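Local structure of pseudoalteromonas arctica PAMC 21717 (Pseudoalteromonas arctica, 5YL7) at residues A[48-51]-A[52-56]; A[304-307]-A[308-312]; A[176-179]-A[180-184]. The protein hydrolyses peptide bonds as a cold-active, calcium-binding serine protease of the subtilase family, from a psychrophilic bacterium. All coordinates share one frame; numbering follows the deposited sequence.

Overall arrangement
The three contacts are local turns or helix segments within one subtilase-family chain built round a central parallel sheet. Along the chain the order is contact 1, contact 3, contact 2. Contact 1 (48-56) lies in the loop joining strands 36-41 and 58-59; contact 3 (176-184) leads into helix 180-191, and contact 2 (304-312) occupies most of helix 303-312. Centres of contacts 1 and 3 are 31 Å apart, on opposite sides of the chain's centre, while contacts 2 and 3 are closer, at 23 Å between centres and about 10 Å between nearest atoms. Contacts 1 and 2 each supply a calcium ligand and contact 3 a disulfide cysteine, so metal ions and a covalent cross-link probably help hold separate outlying regions.

Contact 1 of 3, residues A[48-51]-A[52-56]; sequences ADLN and ANILP. With CA (calcium ion), chain C.
Ile54 folds back over the turn that precedes it and meets Leu50 and Asn51. Its CB lies 3.5 Å from Asn51 O; the Asn51 side chain crosses that of Ile54 at about a right angle, its ND2 4.0 Å from Ile54 CB. The CG1 branch stands opposite the carbonyl carbon (chi1 -65°), which directs it back toward Leu50, where Ile54 CG1 comes within 4.0 Å of Leu50 CG. At the tip, Ile54 CD1 still touches Leu50 CG at 4.1 Å, so both carbons of this branch rest on Leu50 CG.

Two backbone bonds close the bend: Asn53 N donates to Leu50 O (2.9 Å), and Ile54 N to Asn51 O at an N-H...O angle of 166°. A water bridges Ala48 O and Ala52 N on the way into the bend. Just upstream, Asp49 grips a calcium ion with both carboxylate oxygens, OD1 at 2.4 Å and OD2 at 2.5 Å; Asp5, Val111, Asn114, Glu116 and Val118 complete the site. Overlapping i to i+3 turns follow directly on the bidentate aspartate, and the ligand set is consistent with the high-affinity calcium site of subtilisins.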
loop_
_atom_site.group_PDB
_atom_site.type_symbol
_atom_site.label_atom_id
_atom_site.label_comp_id
_atom_site.label_asym_id
_atom_site.label_seq_id
_atom_site.Cartn_x
_atom_site.Cartn_y
_atom_site.Cartn_z
ATOM N N ALA A 48 -5.216 -13.927 11.107
ATOM C CA ALA A 48 -5.668 -15.193 10.524
ATOM C C ALA A 48 -6.038 -15.171 9.080
ATOM O O ALA A 48 -5.942 -16.142 8.334
ATOM C CB ALA A 48 -6.871 -15.763 11.306
ATOM N N ASP A 49 -6.501 -13.951 8.609
ATOM C CA ASP A 49 -6.899 -13.778 7.209
ATOM C C ASP A 49 -5.825 -13.166 6.309
ATOM O O ASP A 49 -6.080 -12.684 5.244
ATOM C CB ASP A 49 -8.203 -12.983 7.065
ATOM C CG ASP A 49 -9.047 -13.346 5.901
ATOM O OD1 ASP A 49 -9.032 -14.539 5.489
ATOM O OD2 ASP A 49 -9.763 -12.443 5.347
ATOM N N LEU A 50 -4.584 -13.181 6.847
ATOM C CA LEU A 50 -3.420 -12.578 6.122
ATOM C C LEU A 50 -2.194 -13.479 6.164
ATOM O O LEU A 50 -1.423 -13.510 5.198
ATOM C CB LEU A 50 -3.111 -11.212 6.806
ATOM C CG LEU A 50 -1.968 -10.418 6.181
ATOM C CD1 LEU A 50 -2.245 -10.112 4.700
ATOM C CD2 LEU A 50 -1.726 -9.190 7.010
ATOM N N ASN A 51 -1.903 -14.090 7.326
ATOM C CA ASN A 51 -0.554 -14.623 7.565
ATOM C C ASN A 51 -0.111 -15.662 6.568
ATOM O O ASN A 51 1.083 -15.718 6.301
ATOM C CB ASN A 51 -0.444 -15.149 9.009
ATOM C CG ASN A 51 0.912 -15.267 9.421
ATOM O OD1 ASN A 51 1.374 -16.455 9.742
ATOM N ND2 ASN A 51 1.639 -14.241 9.452
ATOM N N ALA A 52 -0.981 -16.443 6.017
ATOM C CA ALA A 52 -0.514 -17.407 5.032
ATOM C C ALA A 52 0.159 -16.812 3.817
ATOM O O ALA A 52 0.871 -17.450 3.063
ATOM C CB ALA A 52 -1.608 -18.313 4.552
ATOM N N ASN A 53 -0.177 -15.484 3.532
ATOM C CA ASN A 53 0.416 -14.780 2.418
ATOM C C ASN A 53 1.541 -13.903 2.821
ATOM O O ASN A 53 2.036 -13.097 1.966
ATOM C CB ASN A 53 -0.662 -13.983 1.664
ATOM C CG ASN A 53 -1.563 -14.831 0.838
ATOM O OD1 ASN A 53 -1.272 -16.045 0.666
ATOM N ND2 ASN A 53 -2.661 -14.273 0.346
ATOM N N ILE A 54 2.066 -13.975 4.018
ATOM C CA ILE A 54 3.219 -13.192 4.506
ATOM C C ILE A 54 4.502 -14.006 4.374
ATOM O O ILE A 54 4.500 -15.193 4.810
ATOM C CB ILE A 54 2.965 -12.746 5.939
ATOM C CG1 ILE A 54 1.820 -11.790 6.052
ATOM C CG2 ILE A 54 4.236 -12.214 6.619
ATOM C CD1 ILE A 54 2.069 -10.427 5.518
ATOM N N LEU A 55 5.522 -13.442 3.837
ATOM C CA LEU A 55 6.877 -13.970 3.771
ATOM C C LEU A 55 7.720 -13.313 4.830
ATOM O O LEU A 55 7.389 -12.274 5.392
ATOM C CB LEU A 55 7.484 -13.701 2.407
ATOM C CG LEU A 55 6.901 -14.507 1.277
ATOM C CD1 LEU A 55 7.376 -13.911 -0.044
ATOM C CD2 LEU A 55 7.399 -15.960 1.434
ATOM N N PRO A 56 8.892 -13.869 5.181
ATOM C CA PRO A 56 9.800 -13.191 6.023
ATOM C C PRO A 56 10.164 -11.818 5.461
ATOM O O PRO A 56 10.274 -11.627 4.254
ATOM C CB PRO A 56 11.086 -14.080 5.967
ATOM C CG PRO A 56 10.543 -15.435 5.705
ATOM C CD PRO A 56 9.388 -15.177 4.758
HETATM CA CA CA C . -10.460 -14.084 3.565
HETATM O O HOH W 1 -3.678 -17.100 6.984
HETATM O O HOH W 2 3.638 -16.541 7.325
#

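Contact 2 of 3, residues A[304-307]-A[308-312]; sequences DEIE and SILKS. With CA (calcium ion), chain F.
Glu307 and Lys311, one helical turn apart, travel together in one direction from the helix. The glutamate is extended, with CG opposite the backbone N (chi1 179°), and its CG lies 3.8 Å from Lys311 CD. Lys311 bends at chi3 (70°), and its NZ remains 4.4 Å from Glu307 OE2, too far for a direct salt bridge. A water spans this gap: it accepts from Lys311 NZ and gives a weak bond to Glu307 OE2. On another flank of the helix Ile306 and Leu310 also lie alongside each other, CG2 of the isoleucine 4.1 Å from CD1 of the leucine, against Ala291, Val290 and Ile294 of helix 280-297.

Four i to i+4 bonds between 304-307 and 308-311 set this spacing, among them Lys311 N to Glu307 O at 2.9 Å. Ser312 N continues the series at the C-terminal end, where Ser308 O receives both Ser312 N (2.8 Å) and Ser312 OG (2.7 Å), one from each face of the carbonyl.

Only OE2 of the Glu307 carboxylate bonds the calcium ion, at 2.5 Å, beside Val218 O, Asp241 and several waters. OE1 instead accepts from one of those metal-bound waters, which would fix the carboxylate's rotation. Since Lys311 NZ also bonds Asp241, the lysine probably offsets some of the negative charge gathered around the ion.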
loop_
_atom_site.group_PDB
_atom_site.type_symbol
_atom_site.label_atom_id
_atom_site.label_comp_id
_atom_site.label_asym_id
_atom_site.label_seq_id
_atom_site.Cartn_x
_atom_site.Cartn_y
_atom_site.Cartn_z
ATOM N N ASP A 304 8.800 0.571 -15.992
ATOM C CA ASP A 304 8.152 1.525 -16.855
ATOM C C ASP A 304 7.026 0.919 -17.624
ATOM O O ASP A 304 5.982 1.579 -17.809
ATOM C CB ASP A 304 9.207 2.091 -17.871
ATOM C CG ASP A 304 10.118 3.029 -17.220
ATOM O OD1 ASP A 304 9.906 3.587 -16.125
ATOM O OD2 ASP A 304 11.150 3.371 -17.858
ATOM N N GLU A 305 7.101 -0.349 -18.003
ATOM C CA GLU A 305 6.008 -0.966 -18.716
ATOM C C GLU A 305 4.810 -1.140 -17.787
ATOM O O GLU A 305 3.637 -0.940 -18.180
ATOM C CB GLU A 305 6.356 -2.335 -19.271
ATOM C CG GLU A 305 7.249 -2.262 -20.495
ATOM C CD GLU A 305 7.827 -3.581 -20.848
ATOM O OE1 GLU A 305 8.028 -4.534 -20.119
ATOM O OE2 GLU A 305 8.191 -3.608 -22.070
ATOM N N ILE A 306 5.015 -1.506 -16.508
ATOM C CA ILE A 306 3.910 -1.641 -15.559
ATOM C C ILE A 306 3.231 -0.325 -15.315
ATOM O O ILE A 306 1.990 -0.234 -15.358
ATOM C CB ILE A 306 4.338 -2.344 -14.271
ATOM C CG1 ILE A 306 4.915 -3.714 -14.533
ATOM C CG2 ILE A 306 3.203 -2.306 -13.265
ATOM C CD1 ILE A 306 5.512 -4.392 -13.297
ATOM N N GLU A 307 4.009 0.731 -15.106
ATOM C CA GLU A 307 3.410 2.063 -14.950
ATOM C C GLU A 307 2.576 2.419 -16.188
ATOM O O GLU A 307 1.489 2.970 -16.097
ATOM C CB GLU A 307 4.483 3.094 -14.663
ATOM C CG GLU A 307 3.934 4.518 -14.518
ATOM C CD GLU A 307 4.862 5.480 -13.923
ATOM O OE1 GLU A 307 6.070 5.209 -13.726
ATOM O OE2 GLU A 307 4.414 6.627 -13.625
ATOM N N SER A 308 3.162 2.184 -17.369
ATOM C CA SER A 308 2.443 2.507 -18.628
ATOM C C SER A 308 1.158 1.733 -18.712
ATOM O O SER A 308 0.110 2.321 -19.104
ATOM C CB SER A 308 3.340 2.308 -19.760
ATOM O OG SER A 308 2.577 2.678 -20.969
ATOM N N ILE A 309 1.115 0.474 -18.427
ATOM C CA ILE A 309 -0.109 -0.307 -18.486
ATOM C C ILE A 309 -1.112 0.223 -17.513
ATOM O O ILE A 309 -2.301 0.443 -17.865
ATOM C CB ILE A 309 0.182 -1.835 -18.242
ATOM C CG1 ILE A 309 0.929 -2.416 -19.417
ATOM C CG2 ILE A 309 -1.123 -2.581 -18.023
ATOM C CD1 ILE A 309 1.619 -3.743 -19.131
ATOM N N LEU A 310 -0.724 0.516 -16.269
ATOM C CA LEU A 310 -1.644 1.059 -15.250
ATOM C C LEU A 310 -2.240 2.349 -15.760
ATOM O O LEU A 310 -3.458 2.578 -15.652
ATOM C CB LEU A 310 -0.914 1.327 -13.966
ATOM C CG LEU A 310 -0.565 0.072 -13.138
ATOM C CD1 LEU A 310 0.473 0.440 -12.045
ATOM C CD2 LEU A 310 -1.781 -0.580 -12.485
ATOM N N LYS A 311 -1.421 3.273 -16.274
ATOM C CA LYS A 311 -1.855 4.610 -16.695
ATOM C C LYS A 311 -2.699 4.535 -17.966
ATOM O O LYS A 311 -3.627 5.328 -18.122
ATOM C CB LYS A 311 -0.686 5.517 -16.928
ATOM C CG LYS A 311 0.065 5.874 -15.624
ATOM C CD LYS A 311 1.255 6.843 -15.842
ATOM C CE LYS A 311 0.726 8.179 -16.206
ATOM N NZ LYS A 311 1.804 9.207 -16.018
ATOM N N SER A 312 -2.369 3.618 -18.859
ATOM C CA SER A 312 -3.007 3.633 -20.190
ATOM C C SER A 312 -4.330 2.942 -20.209
ATOM O O SER A 312 -5.041 3.047 -21.213
ATOM C CB SER A 312 -2.066 3.028 -21.225
ATOM O OG SER A 312 -0.782 3.608 -21.299
HETATM CA CA CA F . 5.011 8.643 -12.308
HETATM O O HOH W 3 4.372 7.982 -16.396
HETATM O O HOH W 4 7.181 7.656 -13.147
HETATM O O HOH W 5 3.727 11.095 -13.055
HETATM O O HOH W 6 5.392 9.933 -14.274
HETATM O O HOH W 7 4.455 10.777 -11.236
HETATM O O HOH W 8 6.996 9.662 -11.101
#

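Contact 3 of 3, residues A[176-179]-A[180-184]; sequences GSCS and STTQN
Ser179 turns its OG between its own N and carbonyl carbon (chi1 79°), the crowded position, and Thr182 sets OG1 opposite its carbonyl carbon, which brings the two hydroxyls to 3.1 Å, Ser179 OG to Thr182 OG1. Gln183 meanwhile bends at chi2 (66°), curling its amide back so that OE1 comes 3.8 Å from Cys178 SG. The sulfur also lies near the start of that side chain, 4.1 Å from Gln183 CB.

Ser179 occupies the N-cap position of helix 180-191, with its OG 3.2 Å from Thr182 N. The first full helical turn closes on its carbonyl: Gln183 N donates to Ser179 O over 2.9 Å in a nearly straight bond (N-H...O 173°). In the subtilase fold this helix makes the beta-alpha-beta crossover between the neighbouring parallel strands 167-170 and 195-199, so the cap marks where the chain enters the crossover helix.

One water braces the cap by accepting from Ser179 N (2.9 Å) and hydrogen-bonding Thr182 OG1 (2.8 Å). Gln183 NE2 donates to Asn187 OD1 one turn further along the helix and OE1 accepts from the backbone N of Asn216; with both amide ends bonded, the group's rotation would be held. Cys178 is joined by a disulfide to Cys215, the residue just before Asn216 in the same loop.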
loop_
_atom_site.group_PDB
_atom_site.type_symbol
_atom_site.label_atom_id
_atom_site.label_comp_id
_atom_site.label_asym_id
_atom_site.label_seq_id
_atom_site.Cartn_x
_atom_site.Cartn_y
_atom_site.Cartn_z
ATOM N N GLY A 176 7.410 18.223 1.461
ATOM C CA GLY A 176 8.677 18.706 0.931
ATOM C C GLY A 176 9.206 17.934 -0.244
ATOM O O GLY A 176 8.569 17.006 -0.712
ATOM N N SER A 177 10.322 18.339 -0.763
ATOM C CA SER A 177 10.885 17.749 -1.902
ATOM C C SER A 177 11.371 16.295 -1.625
ATOM O O SER A 177 11.561 15.898 -0.501
ATOM C CB SER A 177 12.021 18.668 -2.420
ATOM O OG SER A 177 12.968 18.805 -1.457
ATOM N N CYS A 178 11.474 15.540 -2.721
ATOM C CA CYS A 178 12.020 14.193 -2.701
ATOM C C CYS A 178 13.550 14.303 -2.399
ATOM O O CYS A 178 14.233 14.933 -3.202
ATOM C CB CYS A 178 11.792 13.514 -4.043
ATOM S SG CYS A 178 12.451 11.830 -4.134
ATOM N N SER A 179 14.036 13.683 -1.373
ATOM C CA SER A 179 15.413 13.799 -1.134
ATOM C C SER A 179 16.287 12.955 -1.997
ATOM O O SER A 179 15.804 11.924 -2.560
ATOM C CB SER A 179 15.747 13.485 0.299
ATOM O OG SER A 179 15.770 12.069 0.484
ATOM N N SER A 180 17.533 13.290 -2.135
ATOM C CA SER A 180 18.462 12.504 -2.918
ATOM C C SER A 180 18.559 11.067 -2.334
ATOM O O SER A 180 18.681 10.165 -3.131
ATOM C CB SER A 180 19.902 13.036 -2.891
ATOM O OG SER A 180 19.844 14.204 -3.692
ATOM N N THR A 181 18.520 10.874 -1.031
ATOM C CA THR A 181 18.633 9.545 -0.427
ATOM C C THR A 181 17.425 8.713 -0.961
ATOM O O THR A 181 17.600 7.566 -1.300
ATOM C CB THR A 181 18.531 9.687 1.087
ATOM O OG1 THR A 181 19.674 10.462 1.527
ATOM C CG2 THR A 181 18.560 8.356 1.833
ATOM N N THR A 182 16.227 9.288 -0.957
ATOM C CA THR A 182 15.060 8.564 -1.407
ATOM C C THR A 182 15.130 8.277 -2.921
ATOM O O THR A 182 14.856 7.158 -3.329
ATOM C CB THR A 182 13.789 9.306 -1.065
ATOM O OG1 THR A 182 13.831 9.609 0.361
ATOM C CG2 THR A 182 12.569 8.520 -1.394
ATOM N N GLN A 183 15.450 9.265 -3.738
ATOM C CA GLN A 183 15.516 9.052 -5.173
ATOM C C GLN A 183 16.572 8.024 -5.497
ATOM O O GLN A 183 16.351 7.187 -6.371
ATOM C CB GLN A 183 15.801 10.368 -5.888
ATOM C CG GLN A 183 15.732 10.249 -7.394
ATOM C CD GLN A 183 14.321 9.949 -7.867
ATOM O OE1 GLN A 183 13.400 10.835 -7.721
ATOM N NE2 GLN A 183 14.059 8.795 -8.428
ATOM N N ASN A 184 17.690 8.048 -4.823
ATOM C CA ASN A 184 18.740 7.026 -5.048
ATOM C C ASN A 184 18.227 5.617 -4.827
ATOM O O ASN A 184 18.474 4.671 -5.569
ATOM C CB ASN A 184 19.983 7.286 -4.164
ATOM C CG ASN A 184 20.842 8.436 -4.587
ATOM O OD1 ASN A 184 20.787 8.892 -5.705
ATOM N ND2 ASN A 184 21.609 8.910 -3.641
HETATM O O HOH W 9 12.464 12.075 0.500
#